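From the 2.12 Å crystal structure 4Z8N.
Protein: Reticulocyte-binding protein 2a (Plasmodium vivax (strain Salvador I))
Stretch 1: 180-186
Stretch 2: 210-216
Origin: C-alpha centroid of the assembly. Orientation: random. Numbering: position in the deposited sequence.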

# COMPACT_ATOMS: atom_id res chain seq x y z
N SER A 180 -16.80 11.90 -9.15
CA SER A 180 -17.94 12.40 -8.39
C SER A 180 -17.48 13.27 -7.22
O SER A 180 -18.16 14.23 -6.85
N LEU A 181 -16.33 12.94 -6.65
CA LEU A 181 -15.75 13.74 -5.58
C LEU A 181 -15.28 15.09 -6.10
O LEU A 181 -15.39 16.10 -5.41
N GLN A 182 -14.75 15.11 -7.32
CA GLN A 182 -14.28 16.35 -7.92
C GLN A 182 -15.47 17.25 -8.25
O GLN A 182 -15.37 18.48 -8.17
N LEU A 183 -16.59 16.64 -8.62
CA LEU A 183 -17.84 17.36 -8.80
C LEU A 183 -18.30 17.94 -7.47
O LEU A 183 -18.72 19.09 -7.40
N GLY A 184 -18.21 17.13 -6.42
CA GLY A 184 -18.56 17.56 -5.08
C GLY A 184 -17.75 18.77 -4.62
O GLY A 184 -18.29 19.69 -4.02
N VAL A 185 -16.45 18.75 -4.92
CA VAL A 185 -15.56 19.86 -4.56
C VAL A 185 -15.97 21.14 -5.26
O VAL A 185 -16.10 22.19 -4.63
N THR A 186 -16.20 21.04 -6.56
CA THR A 186 -16.65 22.18 -7.36
C THR A 186 -17.98 22.72 -6.84
O THR A 186 -18.16 23.93 -6.72
N GLU A 210 -9.94 13.90 2.15
CA GLU A 210 -9.30 12.66 2.58
C GLU A 210 -9.77 11.49 1.73
O GLU A 210 -9.05 10.51 1.57
N MET A 211 -10.96 11.59 1.15
CA MET A 211 -11.41 10.56 0.22
C MET A 211 -10.60 10.62 -1.07
O MET A 211 -10.26 9.58 -1.64
N LEU A 212 -10.27 11.83 -1.52
CA LEU A 212 -9.40 12.00 -2.68
C LEU A 212 -7.98 11.51 -2.37
O LEU A 212 -7.32 10.92 -3.23
N ASP A 213 -7.53 11.73 -1.13
CA ASP A 213 -6.21 11.27 -0.70
C ASP A 213 -6.13 9.75 -0.67
O ASP A 213 -5.11 9.16 -1.05
N ILE A 214 -7.19 9.12 -0.19
CA ILE A 214 -7.29 7.66 -0.18
C ILE A 214 -7.24 7.12 -1.61
O ILE A 214 -6.57 6.12 -1.88
N ILE A 215 -7.93 7.79 -2.53
CA ILE A 215 -7.93 7.39 -3.93
C ILE A 215 -6.52 7.51 -4.53
O ILE A 215 -6.09 6.63 -5.28
N THR A 216 -5.82 8.58 -4.18
CA THR A 216 -4.44 8.77 -4.62
C THR A 216 -3.55 7.60 -4.19
O THR A 216 -2.78 7.07 -4.99

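Two helical segments run roughly antiparallel here, their axes inclined at 151° and 10.6 Å apart at closest approach. That separation leaves room for side chains to mesh, and the contact is wholly apolar: no hydrogen bond crosses it.

Leu181 is the centre of the packing. Its CA to CB bond points toward the other helix, and its CA lies 7.2 Å from the CA of Leu212, the nearest such pair. The side chain adopts m for chi1 and t for chi2, a favourable leucine combination on a helix, because it keeps the branched end clear of the backbone. CD1 of Leu181 consequently reaches both CB of Met211, at 3.6 Å, and CD1 of Ile215, at 3.7 Å. These two residues are one helical turn apart, so a single methyl meets successive turns of the partner helix.

Leu212 answers with the same mt rotamer. Its CD2 rests 3.7 Å from CB of Leu181, while its CD1 lies 4.2 Å from CG2 of Val185, one turn further along. The forked end of leucine thus spans two positions. Val185 has chi1 at 171° (t), the common choice for valine in a helix, where it keeps both methyls from crowding the preceding turn.

Met211 (m, t, p) and Ile215 (m, t) also point toward Leu181's helix. Both are buried, and their extended chi2 angles carry the chains outward from their own backbone.

At the margin, Gln182 leaves its helix sideways with chi1 m and chi2 t. Its aliphatic CG comes 4.5 Å from CD2 of Leu212, while its exposed position suits the terminal amide. Gly184, lacking a side chain, and Ser180, Leu183 and Thr186 take no part in the contact.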

# COMPACT_ATOMS: atom_id res chain seq x y z
CB SER A 180 -18.82 11.24 -7.88
OG SER A 180 -18.11 10.39 -7.00
CB LEU A 181 -14.59 13.00 -4.92
CG LEU A 181 -14.96 11.79 -4.06
CD1 LEU A 181 -13.71 11.07 -3.60
CD2 LEU A 181 -15.81 12.21 -2.86
CB GLN A 182 -13.45 16.06 -9.17
CG GLN A 182 -12.10 15.42 -8.85
CD GLN A 182 -11.35 14.96 -10.09
OE1 GLN A 182 -11.95 14.56 -11.09
NE2 GLN A 182 -10.02 15.01 -10.04
CB LEU A 183 -18.91 16.44 -9.39
CG LEU A 183 -20.36 16.94 -9.33
CD1 LEU A 183 -20.54 18.20 -10.16
CD2 LEU A 183 -21.31 15.84 -9.79
CB VAL A 185 -14.08 19.53 -4.89
CG1 VAL A 185 -13.21 20.76 -4.72
CG2 VAL A 185 -13.57 18.39 -4.00
CB THR A 186 -16.79 21.79 -8.84
OG1 THR A 186 -15.51 21.41 -9.35
CG2 THR A 186 -17.33 22.96 -9.64
CB GLU A 210 -9.54 12.41 4.08
CG GLU A 210 -10.97 12.14 4.51
CD GLU A 210 -11.08 11.84 6.00
OE1 GLU A 210 -10.08 11.37 6.60
OE2 GLU A 210 -12.16 12.08 6.59
CB MET A 211 -12.90 10.70 -0.08
CG MET A 211 -13.78 10.15 1.02
SD MET A 211 -15.54 10.18 0.64
CE MET A 211 -15.65 8.86 -0.57
CB LEU A 212 -9.38 13.46 -3.13
CG LEU A 212 -10.65 13.98 -3.82
CD1 LEU A 212 -10.57 15.49 -4.05
CD2 LEU A 212 -10.88 13.26 -5.14
CB ASP A 213 -5.87 11.82 0.69
CG ASP A 213 -5.55 13.30 0.66
OD1 ASP A 213 -5.08 13.79 -0.39
OD2 ASP A 213 -5.76 13.97 1.69
CB ILE A 214 -8.59 7.19 0.51
CG1 ILE A 214 -8.53 7.49 2.01
CG2 ILE A 214 -8.81 5.71 0.29
CD1 ILE A 214 -9.82 7.15 2.74
CB ILE A 215 -8.93 8.23 -4.76
CG1 ILE A 215 -10.36 7.84 -4.37
CG2 ILE A 215 -8.73 8.02 -6.25
CD1 ILE A 215 -11.43 8.57 -5.15
CB THR A 216 -3.85 10.09 -4.09
OG1 THR A 216 -4.58 11.19 -4.65
CG2 THR A 216 -2.39 10.23 -4.48